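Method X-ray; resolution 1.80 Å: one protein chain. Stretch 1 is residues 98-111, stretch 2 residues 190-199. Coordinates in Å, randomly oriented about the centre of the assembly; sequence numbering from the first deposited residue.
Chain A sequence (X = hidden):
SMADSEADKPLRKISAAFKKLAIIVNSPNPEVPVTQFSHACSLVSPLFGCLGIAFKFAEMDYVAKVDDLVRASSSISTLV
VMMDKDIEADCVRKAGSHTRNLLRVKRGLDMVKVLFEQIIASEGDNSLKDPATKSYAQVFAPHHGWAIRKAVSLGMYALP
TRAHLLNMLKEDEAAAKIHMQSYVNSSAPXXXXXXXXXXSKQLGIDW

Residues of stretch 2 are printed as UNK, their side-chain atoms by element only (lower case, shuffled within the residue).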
# COMPACT_ATOMS: atom_id res chain seq x y z
N HIS A 98 4.91 -12.50 10.49
CA HIS A 98 5.13 -11.07 10.32
C HIS A 98 5.61 -10.75 8.90
O HIS A 98 5.17 -9.77 8.29
CB HIS A 98 6.17 -10.59 11.34
CG HIS A 98 5.72 -10.71 12.76
ND1 HIS A 98 6.55 -11.14 13.77
CD2 HIS A 98 4.52 -10.46 13.34
CE1 HIS A 98 5.89 -11.14 14.91
NE2 HIS A 98 4.66 -10.73 14.68
N THR A 99 6.50 -11.59 8.39
CA THR A 99 7.13 -11.35 7.10
C THR A 99 6.15 -11.59 5.95
O THR A 99 6.14 -10.85 4.97
CB THR A 99 8.38 -12.21 6.93
OG1 THR A 99 9.33 -11.85 7.93
CG2 THR A 99 8.99 -12.02 5.56
N ARG A 100 5.32 -12.62 6.09
CA ARG A 100 4.26 -12.86 5.11
C ARG A 100 3.30 -11.67 5.08
O ARG A 100 2.91 -11.20 4.00
CB ARG A 100 3.50 -14.15 5.44
CG ARG A 100 2.34 -14.45 4.50
CD ARG A 100 1.81 -15.87 4.74
NE ARG A 100 0.67 -16.18 3.87
CZ ARG A 100 0.75 -16.92 2.77
NH1 ARG A 100 1.91 -17.45 2.40
NH2 ARG A 100 -0.34 -17.14 2.05
N ASN A 101 2.91 -11.18 6.25
CA ASN A 101 1.99 -10.05 6.30
C ASN A 101 2.65 -8.79 5.74
O ASN A 101 2.00 -8.01 5.05
CB ASN A 101 1.43 -9.86 7.70
CG ASN A 101 0.48 -10.98 8.07
OD1 ASN A 101 -0.06 -11.66 7.19
ND2 ASN A 101 0.27 -11.19 9.35
N LEU A 102 3.95 -8.63 6.00
CA LEU A 102 4.70 -7.52 5.41
C LEU A 102 4.63 -7.53 3.88
O LEU A 102 4.45 -6.47 3.27
CB LEU A 102 6.16 -7.53 5.88
CG LEU A 102 7.03 -6.41 5.30
CD1 LEU A 102 6.50 -5.01 5.70
CD2 LEU A 102 8.48 -6.56 5.75
N LEU A 103 4.82 -8.70 3.27
CA LEU A 103 4.76 -8.80 1.82
C LEU A 103 3.39 -8.36 1.32
O LEU A 103 3.28 -7.66 0.31
CB LEU A 103 5.10 -10.22 1.37
CG LEU A 103 5.16 -10.49 -0.13
CD1 LEU A 103 6.14 -9.54 -0.80
CD2 LEU A 103 5.56 -11.94 -0.37
N ARG A 104 2.33 -8.79 2.00
CA ARG A 104 0.98 -8.38 1.60
C ARG A 104 0.77 -6.87 1.73
O ARG A 104 0.18 -6.23 0.84
CB ARG A 104 -0.09 -9.15 2.39
CG ARG A 104 -0.48 -10.48 1.74
CD ARG A 104 0.35 -11.63 2.25
NE ARG A 104 0.08 -12.86 1.51
CZ ARG A 104 0.97 -13.47 0.74
NH1 ARG A 104 0.63 -14.59 0.10
NH2 ARG A 104 2.19 -12.99 0.60
N VAL A 105 1.26 -6.30 2.82
CA VAL A 105 1.15 -4.86 3.04
C VAL A 105 1.92 -4.10 1.95
O VAL A 105 1.41 -3.14 1.37
CB VAL A 105 1.62 -4.45 4.44
CG1 VAL A 105 1.75 -2.94 4.53
CG2 VAL A 105 0.63 -4.97 5.48
N LYS A 106 3.12 -4.56 1.64
CA LYS A 106 3.90 -3.93 0.57
C LYS A 106 3.09 -3.83 -0.73
O LYS A 106 3.10 -2.80 -1.41
CB LYS A 106 5.20 -4.71 0.33
CG LYS A 106 6.18 -4.03 -0.64
CD LYS A 106 5.92 -4.40 -2.09
CE LYS A 106 6.05 -5.92 -2.30
NZ LYS A 106 6.18 -6.25 -3.75
N ARG A 107 2.38 -4.90 -1.08
CA ARG A 107 1.61 -4.89 -2.31
C ARG A 107 0.53 -3.81 -2.30
O ARG A 107 0.29 -3.14 -3.32
CB ARG A 107 1.01 -6.28 -2.59
CG ARG A 107 2.06 -7.31 -2.96
CD ARG A 107 1.48 -8.72 -2.97
NE ARG A 107 2.51 -9.70 -3.28
CZ ARG A 107 2.39 -11.01 -3.04
NH1 ARG A 107 1.28 -11.49 -2.49
NH2 ARG A 107 3.37 -11.83 -3.38
N GLY A 108 -0.13 -3.63 -1.16
CA GLY A 108 -1.12 -2.58 -1.04
C GLY A 108 -0.53 -1.19 -1.25
O GLY A 108 -1.11 -0.35 -1.94
N LEU A 109 0.63 -0.93 -0.63
CA LEU A 109 1.30 0.36 -0.80
C LEU A 109 1.63 0.59 -2.26
O LEU A 109 1.51 1.71 -2.76
CB LEU A 109 2.58 0.41 0.02
CG LEU A 109 2.44 0.30 1.53
CD1 LEU A 109 3.81 0.26 2.19
CD2 LEU A 109 1.57 1.44 2.10
N ASP A 110 2.06 -0.47 -2.93
CA ASP A 110 2.41 -0.39 -4.34
C ASP A 110 1.17 -0.13 -5.19
O ASP A 110 1.19 0.72 -6.08
CB ASP A 110 3.12 -1.70 -4.77
CG ASP A 110 3.94 -1.56 -6.04
OD1 ASP A 110 4.23 -0.42 -6.46
OD2 ASP A 110 4.30 -2.61 -6.62
N MET A 111 0.06 -0.82 -4.90
CA MET A 111 -1.16 -0.55 -5.67
C MET A 111 -1.61 0.91 -5.54
O MET A 111 -2.04 1.52 -6.52
CB MET A 111 -2.32 -1.48 -5.28
CG MET A 111 -3.42 -1.53 -6.38
SD MET A 111 -5.09 -1.73 -5.74
CE MET A 111 -5.53 -0.04 -5.30
N UNK A 190 10.55 3.46 -0.47
CA UNK A 190 10.13 2.57 0.61
C UNK A 190 9.80 1.17 0.09
O UNK A 190 10.23 0.15 0.67
c UNK A 190 8.91 3.17 1.33
c UNK A 190 9.28 1.98 3.48
c UNK A 190 6.99 2.92 2.94
c UNK A 190 8.27 2.27 2.39
N UNK A 191 9.04 1.12 -0.99
CA UNK A 191 8.66 -0.14 -1.61
C UNK A 191 9.89 -0.88 -2.12
O UNK A 191 9.99 -2.10 -1.97
c UNK A 191 7.64 0.10 -2.74
c UNK A 191 5.38 1.23 -3.06
c UNK A 191 7.54 -1.13 -3.66
c UNK A 191 6.28 0.46 -2.13
N UNK A 192 10.83 -0.16 -2.71
CA UNK A 192 12.08 -0.76 -3.18
C UNK A 192 12.89 -1.28 -1.98
O UNK A 192 13.46 -2.37 -2.03
o UNK A 192 12.26 0.69 -5.12
c UNK A 192 12.94 0.28 -3.93
c UNK A 192 14.28 -0.30 -4.31
N UNK A 193 12.93 -0.48 -0.92
CA UNK A 193 13.59 -0.90 0.32
C UNK A 193 12.96 -2.20 0.82
O UNK A 193 13.66 -3.12 1.23
c UNK A 193 15.32 -0.12 3.10
c UNK A 193 13.10 -0.78 3.68
c UNK A 193 13.55 -1.20 4.93
o UNK A 193 15.32 -1.49 6.48
c UNK A 193 13.48 0.20 1.39
c UNK A 193 14.88 -1.07 5.25
c UNK A 193 15.77 -0.54 4.34
c UNK A 193 13.98 -0.23 2.75
N UNK A 194 11.63 -2.28 0.77
CA UNK A 194 10.95 -3.49 1.25
C UNK A 194 11.27 -4.70 0.37
O UNK A 194 11.71 -5.74 0.88
c UNK A 194 7.48 -1.92 2.22
c UNK A 194 9.34 -2.64 3.76
c UNK A 194 9.43 -3.27 1.34
c UNK A 194 8.98 -2.20 2.34
N UNK A 195 11.08 -4.56 -0.94
CA UNK A 195 11.44 -5.62 -1.88
C UNK A 195 12.85 -6.13 -1.61
O UNK A 195 13.09 -7.33 -1.61
o UNK A 195 9.79 -4.60 -5.03
o UNK A 195 9.07 -5.77 -3.33
c UNK A 195 9.98 -5.16 -3.93
c UNK A 195 11.38 -5.12 -3.33
N UNK A 196 13.78 -5.21 -1.40
CA UNK A 196 15.17 -5.58 -1.18
C UNK A 196 15.42 -6.37 0.11
O UNK A 196 16.29 -7.24 0.14
o UNK A 196 16.11 -4.61 -3.63
n UNK A 196 16.72 -2.62 -2.81
c UNK A 196 16.10 -4.35 -1.25
c UNK A 196 16.31 -3.87 -2.67
N UNK A 197 14.66 -6.09 1.17
CA UNK A 197 14.75 -6.93 2.37
C UNK A 197 14.49 -8.39 2.02
O UNK A 197 15.15 -9.29 2.56
c UNK A 197 14.00 -5.10 4.04
c UNK A 197 13.76 -6.48 3.45
c UNK A 197 13.00 -4.85 5.15
c UNK A 197 15.43 -4.98 4.56
N UNK A 198 13.53 -8.63 1.12
CA UNK A 198 13.19 -9.99 0.70
C UNK A 198 14.24 -10.55 -0.26
O UNK A 198 14.73 -11.66 -0.07
c UNK A 198 8.53 -9.58 2.79
c UNK A 198 9.25 -8.47 2.37
c UNK A 198 9.92 -10.98 1.42
c UNK A 198 10.65 -9.87 1.00
c UNK A 198 11.80 -10.03 0.04
c UNK A 198 10.30 -8.62 1.48
c UNK A 198 8.86 -10.84 2.31
N UNK A 199 14.57 -9.77 -1.29
CA UNK A 199 15.45 -10.24 -2.35
C UNK A 199 16.89 -10.48 -1.89
O UNK A 199 17.55 -11.39 -2.38
c UNK A 199 15.43 -9.27 -3.53
c UNK A 199 14.10 -7.93 -5.18
c UNK A 199 13.55 -10.34 -4.77
c UNK A 199 14.05 -9.06 -4.16
O HOH W 1 7.61 -5.11 -6.39

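Position 190 has four side-chain carbons, forked at the second. CB points sideways, but the end comes nearer to stretch 1, one tip lying 4.2 Å from Leu109 CD1. The fork at the second carbon makes it Leu190.

Position 191 also has four carbons, but the fork is at the first, and one arm is two carbons long. CB points toward stretch 1. The end of the long arm reaches Asp110 and Leu109, and the short arm meets Lys106. That is Ile191. Ile191 CD1 lies 3.6 Å from Asp110 CA and 3.9 Å from Leu109 C, so the long arm packs on backbone. Ile191 CG2 is 4.0 Å from Lys106 CD.

Position 192 has one carbon carrying one oxygen and one carbon. CB points away, and the side chain touches nothing on stretch 1. It is Thr192.

Position 193 has one carbon, then a six-carbon ring bearing an oxygen. It is out of reach of stretch 1. It is Tyr193.

Position 194 has four carbons, forked at the second, and CB points toward stretch 1. The fork meets Leu102, Lys106 and Leu109. It is Leu194. Leu194 CD1 is 3.8 Å from Lys106 CG and 4.3 Å from Leu109 CD1. Leu194 CD2 is 4.2 Å from Leu102 CD1.

Position 195 has two carbons, the second carrying two oxygens. One oxygen is 3.0 Å from Lys106 NZ. A carboxylate on so short a chain is Asp195.

Position 196 has two carbons, the second carrying one oxygen and one nitrogen. It makes no contact with stretch 1. The amide identifies Asn196.

Position 197 has four carbons, forked at the second. CB points toward stretch 1, but the side chain comes no nearer than 4.9 Å. It is Leu197.

Position 198 has one carbon and a six-carbon ring without oxygen. The ring meets Thr99, Leu102 and Leu103, with Leu103 CD1 over one face. It is Phe198. Phe198 CE2 is 3.5 Å from Thr99 CG2, Phe198 CE1 is 4.0 Å from Leu102 CD2, and Phe198 CZ is 3.8 Å from Leu103 CB.

Position 199 has four carbons, forked at the second. It is exposed and out of reach of stretch 1. It is Leu199.

The two helices run roughly antiparallel, at 153°, with axes 10.2 Å apart at closest approach. Most of the contact is apolar. The one salt bridge joins Lys106 NZ to Asp195 OD1 and includes a hydrogen bond. Water 1 donates to Asp195 OD2 at 2.6 Å and accepts a weak bond from Lys106 NZ at 3.2 Å. The lysine thus packs its aliphatic carbons on Ile191 and Leu194 while its amine reaches the carboxylate.

Stretch 2 (190-199) LITYLDNLFL
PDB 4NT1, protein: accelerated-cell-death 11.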